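Local coordinates for protein sgbp-b (PDB 7K44) that probably binds xyloglucan at the cell surface of the gut commensal Bacteroides uniformis, as a surface glycan-binding protein of a xyloglucan utilization locus, at residues A[133-138]-A[377-382]; A[235-240]-A[329-334]. One frame throughout, in Å; residues are numbered along the deposited sequence. Where two conformers were deposited one is given.

Interaction 1: A[133-138]-A[377-382]; sequences SMMPIT and FDNFRV. With CA (calcium ion), chain B.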
ATOM      1  N   SER A 133      -2.028  -2.259  -3.003  1.00 19.90           N
ATOM      2  CA  SER A 133      -3.151  -2.923  -3.641  1.00 19.69           C
ATOM      3  C   SER A 133      -3.129  -4.383  -3.221  1.00 22.76           C
ATOM      4  O   SER A 133      -2.059  -4.954  -2.986  1.00 22.41           O
ATOM      5  CB  SER A 133      -3.070  -2.818  -5.164  1.00 22.58           C
ATOM      6  OG  SER A 133      -4.093  -3.594  -5.765  1.00 22.59           O
ATOM      7  N   MET A 134      -4.321  -4.979  -3.116  1.00 22.09           N
ATOM      8  CA  MET A 134      -4.410  -6.411  -2.853  1.00 22.13           C
ATOM      9  C   MET A 134      -4.351  -7.224  -4.128  1.00 22.39           C
ATOM     10  O   MET A 134      -4.362  -8.457  -4.069  1.00 22.30           O
ATOM     11  CB  MET A 134      -5.687  -6.749  -2.087  1.00 24.86           C
ATOM     12  CG  MET A 134      -5.743  -6.165  -0.691  1.00 25.12           C
ATOM     13  SD  MET A 134      -4.614  -6.963   0.486  1.00 27.63           S
ATOM     14  CE  MET A 134      -5.631  -8.334   1.028  1.00 29.54           C
ATOM     15  N   MET A 135      -4.292  -6.567  -5.283  1.00 21.69           N
ATOM     16  CA  MET A 135      -4.201  -7.269  -6.564  1.00 20.32           C
ATOM     17  C   MET A 135      -3.306  -6.487  -7.516  1.00 22.54           C
ATOM     18  O   MET A 135      -3.729  -6.064  -8.594  1.00 22.15           O
ATOM     19  CB  MET A 135      -5.590  -7.523  -7.161  1.00 20.47           C
ATOM     20  CG  MET A 135      -5.553  -8.581  -8.234  1.00 22.52           C
ATOM     21  SD  MET A 135      -7.189  -9.002  -8.871  1.00 25.21           S
ATOM     22  CE  MET A 135      -7.806 -10.004  -7.540  1.00 27.54           C
ATOM     23  N   PRO A 136      -2.034  -6.299  -7.159  1.00 21.50           N
ATOM     24  CA  PRO A 136      -1.144  -5.521  -8.032  1.00 20.38           C
ATOM     25  C   PRO A 136      -0.910  -6.210  -9.367  1.00 21.37           C
ATOM     26  O   PRO A 136      -0.770  -7.435  -9.459  1.00 23.47           O
ATOM     27  CB  PRO A 136       0.165  -5.432  -7.231  1.00 20.93           C
ATOM     28  CG  PRO A 136      -0.202  -5.826  -5.848  1.00 22.93           C
ATOM     29  CD  PRO A 136      -1.327  -6.798  -5.967  1.00 20.31           C
ATOM     30  N   ILE A 137      -0.862  -5.403 -10.402  1.00 22.39           N
ATOM     31  CA  ILE A 137      -0.592  -5.895 -11.745  1.00 23.23           C
ATOM     32  C   ILE A 137       0.899  -6.185 -11.908  1.00 22.23           C
ATOM     33  O   ILE A 137       1.756  -5.409 -11.466  1.00 23.26           O
ATOM     34  CB  ILE A 137      -1.099  -4.862 -12.755  1.00 21.65           C
ATOM     35  CG1 ILE A 137      -2.630  -4.848 -12.730  1.00 23.11           C
ATOM     36  CG2 ILE A 137      -0.636  -5.197 -14.161  1.00 22.51           C
ATOM     37  CD1 ILE A 137      -3.204  -3.678 -13.445  1.00 26.03           C
ATOM     38  N   THR A 138       1.209  -7.322 -12.533  1.00 23.82           N
ATOM     39  CA  THR A 138       2.597  -7.746 -12.707  1.00 24.67           C
ATOM     40  C   THR A 138       3.408  -6.668 -13.416  1.00 25.84           C
ATOM     41  O   THR A 138       2.969  -6.100 -14.420  1.00 25.14           O
ATOM     42  CB  THR A 138       2.643  -9.062 -13.486  1.00 25.36           C
ATOM     43  OG1 THR A 138       2.078 -10.105 -12.683  1.00 27.32           O
ATOM     44  CG2 THR A 138       4.083  -9.439 -13.881  1.00 25.89           C
ATOM     45  N   PHE A 377      -9.560   0.864 -16.389  1.00 17.50           N
ATOM     46  CA  PHE A 377     -10.236   0.116 -15.336  1.00 18.04           C
ATOM     47  C   PHE A 377     -10.084  -1.380 -15.582  1.00 17.87           C
ATOM     48  O   PHE A 377     -10.165  -1.842 -16.729  1.00 18.01           O
ATOM     49  CB  PHE A 377     -11.744   0.425 -15.358  1.00 18.22           C
ATOM     50  CG  PHE A 377     -12.085   1.850 -15.061  1.00 19.60           C
ATOM     51  CD1 PHE A 377     -12.129   2.797 -16.070  1.00 22.79           C
ATOM     52  CD2 PHE A 377     -12.374   2.240 -13.760  1.00 22.12           C
ATOM     53  CE1 PHE A 377     -12.451   4.113 -15.779  1.00 22.55           C
ATOM     54  CE2 PHE A 377     -12.687   3.555 -13.470  1.00 24.12           C
ATOM     55  CZ  PHE A 377     -12.717   4.487 -14.481  1.00 25.39           C
ATOM     56  N   ASP A 378      -9.921  -2.152 -14.506  1.00 17.10           N
ATOM     57  CA  ASP A 378      -9.812  -3.601 -14.626  1.00 17.56           C
ATOM     58  C   ASP A 378     -10.067  -4.242 -13.271  1.00 17.81           C
ATOM     59  O   ASP A 378     -10.054  -3.585 -12.221  1.00 17.12           O
ATOM     60  CB  ASP A 378      -8.414  -3.992 -15.135  1.00 18.54           C
ATOM     61  CG  ASP A 378      -8.369  -5.354 -15.854  1.00 19.77           C
ATOM     62  OD1 ASP A 378      -9.362  -6.122 -15.921  1.00 19.63           O
ATOM     63  OD2 ASP A 378      -7.264  -5.645 -16.367  1.00 21.45           O
ATOM     64  N   ASN A 379     -10.276  -5.555 -13.311  1.00 17.40           N
ATOM     65  CA  ASN A 379     -10.230  -6.413 -12.121  1.00 18.86           C
ATOM     66  C   ASN A 379     -11.213  -5.978 -11.035  1.00 17.78           C
ATOM     67  O   ASN A 379     -10.830  -5.712  -9.899  1.00 19.22           O
ATOM     68  CB  ASN A 379      -8.805  -6.536 -11.580  1.00 19.03           C
ATOM     69  CG  ASN A 379      -7.958  -7.475 -12.408  1.00 20.48           C
ATOM     70  OD1 ASN A 379      -8.487  -8.337 -13.109  1.00 21.71           O
ATOM     71  ND2 ASN A 379      -6.637  -7.333 -12.308  1.00 22.34           N
ATOM     72  N   PHE A 380     -12.499  -5.935 -11.395  1.00 16.96           N
ATOM     73  CA  PHE A 380     -13.534  -5.682 -10.400  1.00 16.96           C
ATOM     74  C   PHE A 380     -13.754  -6.950  -9.578  1.00 19.91           C
ATOM     75  O   PHE A 380     -13.951  -8.037 -10.131  1.00 19.26           O
ATOM     76  CB  PHE A 380     -14.840  -5.256 -11.073  1.00 17.63           C
ATOM     77  CG  PHE A 380     -14.753  -3.952 -11.814  1.00 18.51           C
ATOM     78  CD1 PHE A 380     -14.258  -3.904 -13.110  1.00 20.13           C
ATOM     79  CD2 PHE A 380     -15.183  -2.780 -11.224  1.00 19.75           C
ATOM     80  CE1 PHE A 380     -14.184  -2.700 -13.811  1.00 20.39           C
ATOM     81  CE2 PHE A 380     -15.113  -1.566 -11.909  1.00 20.52           C
ATOM     82  CZ  PHE A 380     -14.607  -1.526 -13.198  1.00 20.22           C
ATOM     83  N   ARG A 381     -13.707  -6.811  -8.254  1.00 21.12           N
ATOM     84  CA  ARG A 381     -13.885  -7.932  -7.341  1.00 19.40           C
ATOM     85  C   ARG A 381     -14.763  -7.494  -6.180  1.00 20.04           C
ATOM     86  O   ARG A 381     -14.845  -6.306  -5.865  1.00 21.90           O
ATOM     87  CB  ARG A 381     -12.551  -8.491  -6.816  1.00 19.80           C
ATOM     88  CG  ARG A 381     -11.663  -7.491  -6.072  1.00 22.08           C
ATOM     89  CD  ARG A 381     -10.583  -6.909  -6.961  1.00 21.29           C
ATOM     90  NE  ARG A 381      -9.562  -6.163  -6.213  1.00 19.44           N
ATOM     91  CZ  ARG A 381      -8.666  -5.368  -6.789  1.00 19.70           C
ATOM     92  NH1 ARG A 381      -7.762  -4.717  -6.040  1.00 19.59           N
ATOM     93  NH2 ARG A 381      -8.651  -5.233  -8.120  1.00 20.26           N
ATOM     94  N   VAL A 382     -15.448  -8.459  -5.568  1.00 19.16           N
ATOM     95  CA  VAL A 382     -16.226  -8.223  -4.350  1.00 20.29           C
ATOM     96  C   VAL A 382     -15.506  -8.929  -3.211  1.00 20.33           C
ATOM     97  O   VAL A 382     -15.337 -10.156  -3.247  1.00 21.30           O
ATOM     98  CB  VAL A 382     -17.674  -8.723  -4.475  1.00 19.52           C
ATOM     99  CG1 VAL A 382     -18.403  -8.474  -3.151  1.00 20.34           C
ATOM    100  CG2 VAL A 382     -18.393  -8.042  -5.631  1.00 19.33           C
TER
HETATM  101 CA    CA B 401      -8.107  -7.672 -17.512  1.00 20.01          CA
HETATM  102  O   HOH W   1      -5.741  -5.485 -10.306  1.00 24.90           O
HETATM  103  O   HOH W   2      -7.728  -9.041 -15.567  1.00 21.32           O
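Met135 lies across Arg381 and Asn379 where a loop of the IPT/TIG domain, 133-138, meets strand 371-384 of the xyloglucan-binding domain, so the contact forms part of an interdomain interface. Its CB sits over one face of the Arg381 guanidinium, displaced from its centre, 3.6 Å above the plane, while the two side chains run antiparallel alongside one another. With CG anti to the backbone N (chi1 -163°) and the chain extended through chi2, the thioether reaches Asn379 and crosses that side chain at about a right angle, Met135 SD lying 3.9 Å from Asn379 ND2. These direct contacts are packing; polar linkage between the segments runs through a water that donates to Met135 O at 2.7 Å and accepts from Asn379 ND2 at 2.9 Å.

The next shell fixes both partners. The Arg381 chain bends at chi2 (-98°), and its NH2 donates to Asn379 O at 2.9 Å in the carbonyl plane; the same nitrogen forms a salt bridge with Glu288, while NE bonds to Gln286 and NH1 to Gln333 OE1, so all three nitrogens have partners. Ser133 closes an ST turn, its OG accepting from Met135 N at 3.0 Å, and also hydrogen-bonds Glu288.

Beyond Asn379 lies the calcium site, completed by the backbone O of Asn213, Asp241 and Lys243 and by Asp215 OD2. The Asn379 side chain also has Asp241 as polar partner. Asp378 is a bidentate ligand, with OD1 and OD2 both near 2.5 Å from the calcium ion, and a second water, itself a calcium ligand, donates to Asn379 OD1 at 2.7 Å.

Interaction 2: A[235-240]-A[329-334]; sequences AAPFFS and GQWMQC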
ATOM      1  N   ALA A 235       2.850   2.527 -23.923  1.00 32.85           N
ATOM      2  CA  ALA A 235       1.922   3.623 -23.695  1.00 29.08           C
ATOM      3  C   ALA A 235       1.070   3.283 -22.485  1.00 29.84           C
ATOM      4  O   ALA A 235       0.967   2.120 -22.096  1.00 26.77           O
ATOM      5  CB  ALA A 235       1.015   3.856 -24.908  1.00 31.06           C
ATOM      6  N   ALA A 236       0.446   4.309 -21.913  1.00 29.53           N
ATOM      7  CA  ALA A 236      -0.383   4.110 -20.730  1.00 26.43           C
ATOM      8  C   ALA A 236      -1.445   3.057 -21.032  1.00 28.37           C
ATOM      9  O   ALA A 236      -1.979   3.015 -22.147  1.00 28.35           O
ATOM     10  CB  ALA A 236      -1.053   5.417 -20.319  1.00 26.79           C
ATOM     11  N   PRO A 237      -1.777   2.188 -20.070  1.00 22.21           N
ATOM     12  CA  PRO A 237      -1.301   2.205 -18.688  1.00 21.94           C
ATOM     13  C   PRO A 237       0.013   1.443 -18.442  1.00 23.23           C
ATOM     14  O   PRO A 237       0.326   1.131 -17.280  1.00 22.88           O
ATOM     15  CB  PRO A 237      -2.463   1.541 -17.945  1.00 21.42           C
ATOM     16  CG  PRO A 237      -2.941   0.513 -18.914  1.00 21.32           C
ATOM     17  CD  PRO A 237      -2.774   1.130 -20.298  1.00 21.64           C
ATOM     18  N   PHE A 238       0.748   1.158 -19.524  1.00 23.89           N
ATOM     19  CA  PHE A 238       2.095   0.570 -19.517  1.00 25.88           C
ATOM     20  C   PHE A 238       2.112  -0.910 -19.161  1.00 23.58           C
ATOM     21  O   PHE A 238       2.680  -1.724 -19.895  1.00 26.50           O
ATOM     22  CB  PHE A 238       3.081   1.385 -18.673  1.00 26.06           C
ATOM     23  CG  PHE A 238       3.147   2.828 -19.065  1.00 26.72           C
ATOM     24  CD1 PHE A 238       3.810   3.220 -20.220  1.00 31.58           C
ATOM     25  CD2 PHE A 238       2.503   3.794 -18.308  1.00 30.61           C
ATOM     26  CE1 PHE A 238       3.851   4.555 -20.591  1.00 30.09           C
ATOM     27  CE2 PHE A 238       2.546   5.130 -18.675  1.00 33.92           C
ATOM     28  CZ  PHE A 238       3.222   5.507 -19.819  1.00 36.86           C
ATOM     29  N   PHE A 239       1.477  -1.274 -18.055  1.00 23.87           N
ATOM     30  CA  PHE A 239       1.231  -2.662 -17.722  1.00 22.23           C
ATOM     31  C   PHE A 239      -0.270  -2.860 -17.607  1.00 20.97           C
ATOM     32  O   PHE A 239      -1.006  -1.935 -17.253  1.00 22.30           O
ATOM     33  CB  PHE A 239       1.897  -3.038 -16.394  1.00 21.35           C
ATOM     34  CG  PHE A 239       3.372  -2.783 -16.379  1.00 24.93           C
ATOM     35  CD1 PHE A 239       4.248  -3.713 -16.902  1.00 27.48           C
ATOM     36  CD2 PHE A 239       3.863  -1.600 -15.883  1.00 27.41           C
ATOM     37  CE1 PHE A 239       5.608  -3.469 -16.910  1.00 28.01           C
ATOM     38  CE2 PHE A 239       5.222  -1.349 -15.878  1.00 28.41           C
ATOM     39  CZ  PHE A 239       6.085  -2.287 -16.395  1.00 30.09           C
ATOM     40  N   SER A 240      -0.714  -4.069 -17.926  1.00 25.97           N
ATOM     41  CA  SER A 240      -2.119  -4.401 -17.784  1.00 23.19           C
ATOM     42  C   SER A 240      -2.260  -5.888 -17.515  1.00 25.03           C
ATOM     43  O   SER A 240      -1.421  -6.696 -17.916  1.00 25.35           O
ATOM     44  CB  SER A 240      -2.928  -4.013 -19.028  1.00 21.51           C
ATOM     45  OG  SER A 240      -2.668  -4.909 -20.104  1.00 24.87           O
ATOM     46  N   GLY A 329      -0.749   8.371 -13.112  1.00 26.11           N
ATOM     47  CA  GLY A 329       0.328   7.624 -13.718  1.00 24.76           C
ATOM     48  C   GLY A 329       0.667   6.305 -13.068  1.00 28.94           C
ATOM     49  O   GLY A 329       1.711   5.723 -13.393  1.00 30.21           O
ATOM     50  N   GLN A 330      -0.175   5.796 -12.177  1.00 25.13           N
ATOM     51  CA  GLN A 330       0.087   4.537 -11.486  0.56 27.77           C
ATOM     52  C   GLN A 330      -1.238   3.822 -11.260  1.00 25.99           C
ATOM     53  O   GLN A 330      -2.235   4.481 -10.957  1.00 29.35           O
ATOM     54  CB  GLN A 330       0.751   4.829 -10.127  0.56 29.33           C
ATOM     55  CG  GLN A 330       0.456   3.838  -8.996  0.56 28.34           C
ATOM     56  CD  GLN A 330       1.480   2.713  -8.917  0.56 28.81           C
ATOM     57  OE1 GLN A 330       2.681   2.942  -9.063  0.56 30.20           O
ATOM     58  NE2 GLN A 330       1.005   1.491  -8.696  0.56 19.62           N
ATOM     59  N   TRP A 331      -1.237   2.496 -11.359  1.00 21.54           N
ATOM     60  CA  TRP A 331      -2.438   1.741 -11.025  1.00 20.51           C
ATOM     61  C   TRP A 331      -2.759   1.896  -9.539  1.00 21.80           C
ATOM     62  O   TRP A 331      -1.881   1.739  -8.684  1.00 25.68           O
ATOM     63  CB  TRP A 331      -2.224   0.268 -11.351  1.00 20.31           C
ATOM     64  CG  TRP A 331      -2.378  -0.062 -12.798  1.00 19.98           C
ATOM     65  CD1 TRP A 331      -1.381  -0.283 -13.700  1.00 21.98           C
ATOM     66  CD2 TRP A 331      -3.616  -0.225 -13.519  1.00 18.70           C
ATOM     67  NE1 TRP A 331      -1.918  -0.569 -14.937  1.00 21.93           N
ATOM     68  CE2 TRP A 331      -3.287  -0.541 -14.855  1.00 19.46           C
ATOM     69  CE3 TRP A 331      -4.972  -0.134 -13.161  1.00 19.69           C
ATOM     70  CZ2 TRP A 331      -4.266  -0.787 -15.843  1.00 19.82           C
ATOM     71  CZ3 TRP A 331      -5.945  -0.359 -14.142  1.00 20.25           C
ATOM     72  CH2 TRP A 331      -5.589  -0.675 -15.471  1.00 18.44           C
ATOM     73  N   MET A 332      -4.017   2.199  -9.235  1.00 19.22           N
ATOM     74  CA  MET A 332      -4.523   2.316  -7.875  1.00 19.46           C
ATOM     75  C   MET A 332      -5.574   1.249  -7.607  1.00 20.42           C
ATOM     76  O   MET A 332      -6.319   0.843  -8.504  1.00 20.68           O
ATOM     77  CB  MET A 332      -5.306   3.619  -7.698  1.00 26.89           C
ATOM     78  CG  MET A 332      -4.635   4.896  -8.102  1.00 30.66           C
ATOM     79  SD  MET A 332      -5.786   6.226  -7.697  1.00 26.34           S
ATOM     80  CE  MET A 332      -6.920   6.206  -9.094  1.00 24.23           C
ATOM     81  N   GLN A 333      -5.706   0.861  -6.343  1.00 20.56           N
ATOM     82  CA  GLN A 333      -6.858   0.095  -5.899  1.00 20.53           C
ATOM     83  C   GLN A 333      -7.906   1.044  -5.343  1.00 18.97           C
ATOM     84  O   GLN A 333      -7.611   1.885  -4.490  1.00 21.82           O
ATOM     85  CB  GLN A 333      -6.453  -0.902  -4.821  1.00 20.33           C
ATOM     86  CG  GLN A 333      -7.638  -1.568  -4.157  1.00 22.08           C
ATOM     87  CD  GLN A 333      -7.217  -2.592  -3.137  1.00 21.41           C
ATOM     88  OE1 GLN A 333      -6.818  -3.704  -3.477  1.00 20.75           O
ATOM     89  NE2 GLN A 333      -7.309  -2.223  -1.866  1.00 25.60           N
ATOM     90  N   CYS A 334      -9.137   0.885  -5.811  1.00 17.79           N
ATOM     91  CA  CYS A 334     -10.261   1.729  -5.433  1.00 20.23           C
ATOM     92  C   CYS A 334     -11.350   0.830  -4.869  1.00 19.68           C
ATOM     93  O   CYS A 334     -11.725  -0.156  -5.507  1.00 21.20           O
ATOM     94  CB  CYS A 334     -10.811   2.417  -6.680  1.00 20.76           C
ATOM     95  SG  CYS A 334      -9.608   3.535  -7.508  1.00 23.85           S
TER
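Trp331 meets the loop 235-240 through a hydrogen bond at the pyrrole N-H and an apolar contact of Pro237 at CZ2. The polar part is the bond from Trp331 NE1 to Phe239 O, 2.8 Å long with an angle of 149° at the hydrogen. The donor stands 38° out of the carbonyl plane, and the oxygen is tilted somewhat from the ring plane, so the bond is short but bent. It gives the indole N-H of a buried tryptophan a backbone acceptor.

The apolar part is Pro237 against the benzo ring: Pro237 CB and CG each lie 3.6 Å from Trp331 CZ2, with the two side chains set obliquely to each other. CG of Trp331 is anti to its carbonyl carbon (chi1 -79°), a setting that carries the indole toward the loop. A leucine in its place would probably leave Phe239 O without this donor and open a gap beside Pro237.

Within the loop, a cis peptide bond precedes Pro237, and Phe238 N donates to Ala235 O at 2.8 Å, closing a type VIa beta turn with the cis-proline at its third position. The Phe238 ring folds back over this turn, with Ala236 N 3.6 Å above the centre of one face.

Both segments belong to the xyloglucan-binding domain. The loop connects strands 226-230 and 243-248, while Trp331 stands near the start of strand 331-337, packing edge-to-face on Phe290 of strand 283-291, against Tyr376 of strand 371-384 and on Thr140 of the IPT/TIG loop.

In the fold
Interactions 1 and 2 are both largely buried and reach the same antiparallel sheet, their centres 11 Å apart. Interaction 1 joins two domains near calcium through packing and water, whereas interaction 2 stays inside the xyloglucan-binding domain, pairs a direct hydrogen bond with apolar packing, and reaches an exposed residue at Phe239. In sequence, both segments of interaction 2 fall between those of interaction 1. They touch directly: Gln333 OE1 probably accepts from Met134 N at 2.8 Å and from Arg381 NH1 at 2.9 Å, while Ile137 CD1 packs 3.4 Å from Trp331 CE2. Strand 331-337 therefore contributes to the same interdomain interface as strand 371-384.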